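Local structure of putative esterase/lipase/thioesterase (Silicibacter sp., 2PBL) at residues A205-W210 against E228-D233; P168-R173 against A223-E228. The protein probably hydrolyses ester or thioester bonds as an alpha/beta-hydrolase, although its natural substrate is not established. All blocks are in the same frame, centred on the assembly; numbering follows the deposited sequence.

Interaction 1. Residues A205-W210 against E228-D233; sequences AKVTVW and EAWDAD
V207, T208 and V209 meet D233 through parallel strand pairing: D233 N donates to V207 O (3.0 Å, N-H...O 143°), lying in the plane of that carbonyl, and V209 N donates to D233 O almost straight (171°), though from above the plane of its acceptor carbonyl. One residue, D233, thus bonds on either side of T208, where the two strands bridge with CA atoms 4.4 Å apart. The pairing closes the beta-alpha-beta unit of strand 206-212, helix 217-230 and strand 233-237, a building block of the alpha/beta-hydrolase fold. At D231 the chain leaves the helix with positive phi and turns toward the sheet.

On the helix side of the strand, the A232 methyl packs against V207, its CB 3.8 Å from V207 CG1, and more loosely touches V209 CG2. V207 crosses W230 at about a right angle, with CG1 near the plane of the indole at its benzo edge, 3.8 Å from CE3. The indole NE1 is satisfied by the carbonyl of P196, which ties W230 to the loop containing that proline.

T208 and D233 point to the other face. T208 holds OG1 anti to its carbonyl carbon (chi1 -57°), and there OG1 lies 3.6 Å from D233 CB. A water bridges the two side chains, donating to D233 OD2 (2.6 Å) and bonding T208 OG1. K206 NZ stays 4.6 Å from D233 OD2, beyond a salt bridge, but its positive charge may still favour the ionised carboxylate electrostatically, while the water gives OD2 a hydrogen bond.

Interaction 2. Residues P168-R173 against A223-E228; sequences PLSDLR and AIWLVE
The W225 indole stands beside S170 and D171 without stacking on either: S170 OG lies at its edge, near the ring plane, and D171 CB approaches obliquely, 4.0 Å from CE3. Elsewhere on the rim, in plane, is E228 OE1, from one turn further along the same helix. In this alpha/beta-hydrolase fold the contact lays the loop after strand 160-166 against helix 217-230, whose inner side rests on the central sheet.

S170 carries the middle of the contact. Its CB sits 3.7 Å from L226 CB, while OG faces W225 CB at 3.8 Å. With chi1 at 64°, OG lies between the backbone N and the carbonyl carbon, turned toward the helix, where it is hydrogen-bonded to the main-chain carbonyl of Q222. The side-chain oxygen of Q222 in turn accepts from D171 N, so a single helical residue grips two successive loop residues by polar bonds while W225 and L226 provide the apolar surface.

At P168 the contact is apolar. L226 CG is anti to the backbone N, and chi2 of 51° turns CD1 aside and leaves CD2 extended, where it meets P168 CG at 4.2 Å. The proline also touches V209 of strand 206-212, which places it between helix and sheet.

At the other end D171 is braced within its own loop. Its carboxylate forms a salt bridge with R173, whose NH2 makes weak, long bonds to both oxygens; OD2 lies in the guanidinium plane at its edge. The R173 NH1 has a second acidic partner in E198. D171 OD1 also closes an Asx turn, accepting R173 N at 3.1 Å from 37° above the carboxylate plane.

In the fold
Interactions 1 and 2 show one helix meeting both a strand and a loop: their centres lie 10 Å apart, they share E228, and both draw on helix 217-230. The join runs through V227, whose carbonyl O probably accepts a hydrogen bond from A232 N (3.1 Å) and whose CG2 packs 3.6 Å from V209 CB. V209 also bears on A223, its CG1 3.6 Å from A223 CB, so the strand of interaction 1 packs directly on the helix of interaction 2. Toward the putative active site, P168 lies near, without touching, the residues of a possible S137-H242-E215 triad, whose serine would lie on a GxSxG turn that fits a nucleophile elbow.

Interaction 1. Residues A205-W210 against E228-D233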
loop_
_atom_site.group_PDB
_atom_site.type_symbol
_atom_site.label_atom_id
_atom_site.label_comp_id
_atom_site.label_asym_id
_atom_site.label_seq_id
_atom_site.Cartn_x
_atom_site.Cartn_y
_atom_site.Cartn_z
ATOM N N ALA A 205 16.648 0.937 -3.138
ATOM C CA ALA A 205 15.593 1.964 -3.034
ATOM C C ALA A 205 15.619 2.496 -1.616
ATOM O O ALA A 205 16.031 1.776 -0.712
ATOM C CB ALA A 205 14.250 1.405 -3.330
ATOM N N LYS A 206 15.232 3.760 -1.435
ATOM C CA LYS A 206 15.202 4.334 -0.098
ATOM C C LYS A 206 13.831 3.930 0.453
ATOM O O LYS A 206 12.770 4.304 -0.105
ATOM C CB LYS A 206 15.349 5.848 -0.138
ATOM C CG LYS A 206 15.635 6.492 1.225
ATOM C CD LYS A 206 15.837 8.016 1.036
ATOM C CE LYS A 206 16.410 8.796 2.251
ATOM N NZ LYS A 206 16.596 10.294 1.859
ATOM N N VAL A 207 13.867 3.195 1.551
ATOM C CA VAL A 207 12.692 2.705 2.208
ATOM C C VAL A 207 12.500 3.500 3.511
ATOM O O VAL A 207 13.402 3.602 4.314
ATOM C CB VAL A 207 12.833 1.193 2.597
ATOM C CG1 VAL A 207 11.516 0.715 3.318
ATOM C CG2 VAL A 207 13.107 0.341 1.391
ATOM N N THR A 208 11.286 4.003 3.709
ATOM C CA THR A 208 10.941 4.771 4.907
ATOM C C THR A 208 9.643 4.166 5.449
ATOM O O THR A 208 8.629 4.192 4.772
ATOM C CB THR A 208 10.759 6.272 4.609
ATOM O OG1 THR A 208 11.947 6.820 4.005
ATOM C CG2 THR A 208 10.477 7.043 5.918
ATOM N N VAL A 209 9.708 3.606 6.648
ATOM C CA VAL A 209 8.541 3.031 7.301
ATOM C C VAL A 209 7.855 4.157 8.063
ATOM O O VAL A 209 8.433 4.838 8.909
ATOM C CB VAL A 209 8.898 1.854 8.199
ATOM C CG1 VAL A 209 7.614 1.203 8.755
ATOM C CG2 VAL A 209 9.724 0.857 7.428
ATOM N N TRP A 210 6.603 4.364 7.709
ATOM C CA TRP A 210 5.821 5.476 8.225
ATOM C C TRP A 210 4.686 4.883 9.034
ATOM O O TRP A 210 3.880 4.136 8.529
ATOM C CB TRP A 210 5.318 6.290 7.027
ATOM C CG TRP A 210 4.707 7.567 7.367
ATOM C CD1 TRP A 210 3.492 7.759 7.975
ATOM C CD2 TRP A 210 5.281 8.857 7.189
ATOM N NE1 TRP A 210 3.278 9.093 8.155
ATOM C CE2 TRP A 210 4.364 9.792 7.699
ATOM C CE3 TRP A 210 6.490 9.318 6.640
ATOM C CZ2 TRP A 210 4.594 11.180 7.652
ATOM C CZ3 TRP A 210 6.729 10.685 6.615
ATOM C CH2 TRP A 210 5.772 11.602 7.099
ATOM N N GLU A 228 14.174 -2.467 11.581
ATOM C CA GLU A 228 15.318 -3.250 12.029
ATOM C C GLU A 228 15.901 -4.196 10.986
ATOM O O GLU A 228 17.122 -4.238 10.797
ATOM C CB GLU A 228 14.951 -4.099 13.237
ATOM C CG GLU A 228 14.850 -3.309 14.518
ATOM C CD GLU A 228 14.396 -4.142 15.712
ATOM O OE1 GLU A 228 13.868 -5.283 15.542
ATOM O OE2 GLU A 228 14.566 -3.604 16.821
ATOM N N ALA A 229 15.032 -4.976 10.353
ATOM C CA ALA A 229 15.461 -5.971 9.359
ATOM C C ALA A 229 16.185 -5.351 8.161
ATOM O O ALA A 229 17.164 -5.878 7.688
ATOM C CB ALA A 229 14.280 -6.740 8.881
ATOM N N TRP A 230 15.710 -4.202 7.708
ATOM C CA TRP A 230 16.219 -3.570 6.471
ATOM C C TRP A 230 17.054 -2.321 6.692
ATOM O O TRP A 230 17.472 -1.640 5.722
ATOM C CB TRP A 230 14.984 -3.169 5.648
ATOM C CG TRP A 230 14.148 -4.277 5.002
ATOM C CD1 TRP A 230 14.162 -5.624 5.266
ATOM C CD2 TRP A 230 13.096 -4.073 4.035
ATOM N NE1 TRP A 230 13.252 -6.266 4.457
ATOM C CE2 TRP A 230 12.590 -5.329 3.694
ATOM C CE3 TRP A 230 12.606 -2.934 3.357
ATOM C CZ2 TRP A 230 11.567 -5.488 2.787
ATOM C CZ3 TRP A 230 11.584 -3.114 2.401
ATOM C CH2 TRP A 230 11.089 -4.382 2.131
ATOM N N ASP A 231 17.286 -1.971 7.951
ATOM C CA ASP A 231 17.922 -0.702 8.247
ATOM C C ASP A 231 17.223 0.468 7.479
ATOM O O ASP A 231 17.888 1.321 6.828
ATOM C CB ASP A 231 19.402 -0.823 7.915
ATOM C CG ASP A 231 20.243 0.294 8.513
ATOM O OD1 ASP A 231 19.742 1.056 9.383
ATOM O OD2 ASP A 231 21.426 0.400 8.095
ATOM N N ALA A 232 15.887 0.502 7.523
ATOM C CA ALA A 232 15.130 1.500 6.783
ATOM C C ALA A 232 15.012 2.764 7.603
ATOM O O ALA A 232 15.275 2.725 8.802
ATOM C CB ALA A 232 13.720 0.969 6.457
ATOM N N ASP A 233 14.660 3.897 6.970
ATOM C CA ASP A 233 14.304 5.111 7.733
ATOM C C ASP A 233 12.983 4.775 8.464
ATOM O O ASP A 233 12.281 3.806 8.117
ATOM C CB ASP A 233 14.128 6.368 6.869
ATOM C CG ASP A 233 15.474 6.922 6.310
ATOM O OD1 ASP A 233 16.514 6.255 6.495
ATOM O OD2 ASP A 233 15.483 8.017 5.684
HETATM O O HOH W 1 13.377 9.040 4.656
#

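Interaction 2. Residues P168-R173 against A223-E228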
loop_
_atom_site.group_PDB
_atom_site.type_symbol
_atom_site.label_atom_id
_atom_site.label_comp_id
_atom_site.label_asym_id
_atom_site.label_seq_id
_atom_site.Cartn_x
_atom_site.Cartn_y
_atom_site.Cartn_z
ATOM N N PRO A 168 2.825 -0.790 7.808
ATOM C CA PRO A 168 2.856 -2.096 7.177
ATOM C C PRO A 168 2.736 -3.334 8.103
ATOM O O PRO A 168 3.016 -3.294 9.316
ATOM C CB PRO A 168 4.268 -2.138 6.582
ATOM C CG PRO A 168 5.082 -1.326 7.597
ATOM C CD PRO A 168 4.160 -0.158 7.857
ATOM N N LEU A 169 2.289 -4.415 7.501
ATOM C CA LEU A 169 2.442 -5.740 8.104
ATOM C C LEU A 169 3.757 -6.293 7.542
ATOM O O LEU A 169 3.824 -6.620 6.331
ATOM C CB LEU A 169 1.265 -6.625 7.741
ATOM C CG LEU A 169 0.065 -5.962 8.461
ATOM C CD1 LEU A 169 -1.225 -6.012 7.744
ATOM C CD2 LEU A 169 -0.017 -6.560 9.865
ATOM N N SER A 170 4.763 -6.471 8.407
ATOM C CA SER A 170 6.094 -6.917 7.984
ATOM C C SER A 170 6.450 -8.353 8.332
ATOM O O SER A 170 7.357 -8.956 7.721
ATOM C CB SER A 170 7.155 -5.984 8.543
ATOM O OG SER A 170 7.181 -6.034 9.953
ATOM N N ASP A 171 5.721 -8.882 9.317
ATOM C CA ASP A 171 5.908 -10.215 9.793
ATOM C C ASP A 171 4.499 -10.748 9.853
ATOM O O ASP A 171 3.644 -10.229 10.609
ATOM C CB ASP A 171 6.576 -10.160 11.161
ATOM C CG ASP A 171 6.952 -11.541 11.688
ATOM O OD1 ASP A 171 6.491 -12.563 11.143
ATOM O OD2 ASP A 171 7.700 -11.582 12.665
ATOM N N LEU A 172 4.199 -11.709 8.985
ATOM C CA LEU A 172 2.868 -12.283 8.997
ATOM C C LEU A 172 2.661 -13.416 10.015
ATOM O O LEU A 172 1.534 -13.847 10.199
ATOM C CB LEU A 172 2.506 -12.771 7.603
ATOM C CG LEU A 172 2.637 -11.727 6.474
ATOM C CD1 LEU A 172 1.978 -12.312 5.175
ATOM C CD2 LEU A 172 2.035 -10.391 6.807
ATOM N N ARG A 173 3.710 -13.884 10.663
ATOM C CA ARG A 173 3.568 -15.000 11.620
ATOM C C ARG A 173 2.522 -14.766 12.715
ATOM O O ARG A 173 1.721 -15.646 13.012
ATOM C CB ARG A 173 4.881 -15.309 12.289
ATOM C CG ARG A 173 5.977 -15.930 11.405
ATOM C CD ARG A 173 7.253 -15.729 12.214
ATOM N NE ARG A 173 8.458 -16.217 11.587
ATOM C CZ ARG A 173 9.461 -15.472 11.101
ATOM N NH1 ARG A 173 10.498 -16.104 10.567
ATOM N NH2 ARG A 173 9.467 -14.132 11.143
ATOM N N ALA A 223 6.111 -2.064 12.405
ATOM C CA ALA A 223 6.916 -1.043 11.746
ATOM C C ALA A 223 8.389 -1.160 12.107
ATOM O O ALA A 223 9.238 -1.215 11.237
ATOM C CB ALA A 223 6.381 0.340 12.058
ATOM N N ILE A 224 8.699 -1.175 13.397
ATOM C CA ILE A 224 10.073 -1.253 13.863
ATOM C C ILE A 224 10.725 -2.577 13.452
ATOM O O ILE A 224 11.941 -2.620 13.212
ATOM C CB ILE A 224 10.171 -0.983 15.399
ATOM C CG1 ILE A 224 11.630 -0.831 15.866
ATOM C CG2 ILE A 224 9.545 -2.083 16.197
ATOM C CD1 ILE A 224 12.315 0.385 15.405
ATOM N N TRP A 225 9.946 -3.661 13.373
ATOM C CA TRP A 225 10.511 -4.894 12.854
ATOM C C TRP A 225 11.065 -4.724 11.442
ATOM O O TRP A 225 12.182 -5.226 11.166
ATOM C CB TRP A 225 9.569 -6.072 12.899
ATOM C CG TRP A 225 9.284 -6.531 14.292
ATOM C CD1 TRP A 225 10.129 -6.488 15.376
ATOM C CD2 TRP A 225 8.075 -7.134 14.748
ATOM N NE1 TRP A 225 9.491 -7.002 16.480
ATOM C CE2 TRP A 225 8.231 -7.398 16.125
ATOM C CE3 TRP A 225 6.875 -7.460 14.135
ATOM C CZ2 TRP A 225 7.219 -7.998 16.891
ATOM C CZ3 TRP A 225 5.863 -8.059 14.892
ATOM C CH2 TRP A 225 6.047 -8.306 16.268
ATOM N N LEU A 226 10.322 -4.001 10.591
ATOM C CA LEU A 226 10.754 -3.755 9.201
ATOM C C LEU A 226 11.986 -2.837 9.189
ATOM O O LEU A 226 12.992 -3.075 8.479
ATOM C CB LEU A 226 9.598 -3.167 8.345
ATOM C CG LEU A 226 9.935 -3.107 6.836
ATOM C CD1 LEU A 226 10.437 -4.430 6.292
ATOM C CD2 LEU A 226 8.795 -2.584 5.968
ATOM N N VAL A 227 11.912 -1.787 10.002
ATOM C CA VAL A 227 13.004 -0.847 10.157
ATOM C C VAL A 227 14.285 -1.586 10.571
ATOM O O VAL A 227 15.364 -1.391 9.964
ATOM C CB VAL A 227 12.634 0.296 11.141
ATOM C CG1 VAL A 227 13.853 1.118 11.444
ATOM C CG2 VAL A 227 11.523 1.139 10.599
ATOM N N GLU A 228 14.174 -2.467 11.581
ATOM C CA GLU A 228 15.318 -3.250 12.029
ATOM C C GLU A 228 15.901 -4.196 10.986
ATOM O O GLU A 228 17.122 -4.238 10.797
ATOM C CB GLU A 228 14.951 -4.099 13.237
ATOM C CG GLU A 228 14.850 -3.309 14.518
ATOM C CD GLU A 228 14.396 -4.142 15.712
ATOM O OE1 GLU A 228 13.868 -5.283 15.542
ATOM O OE2 GLU A 228 14.566 -3.604 16.821
#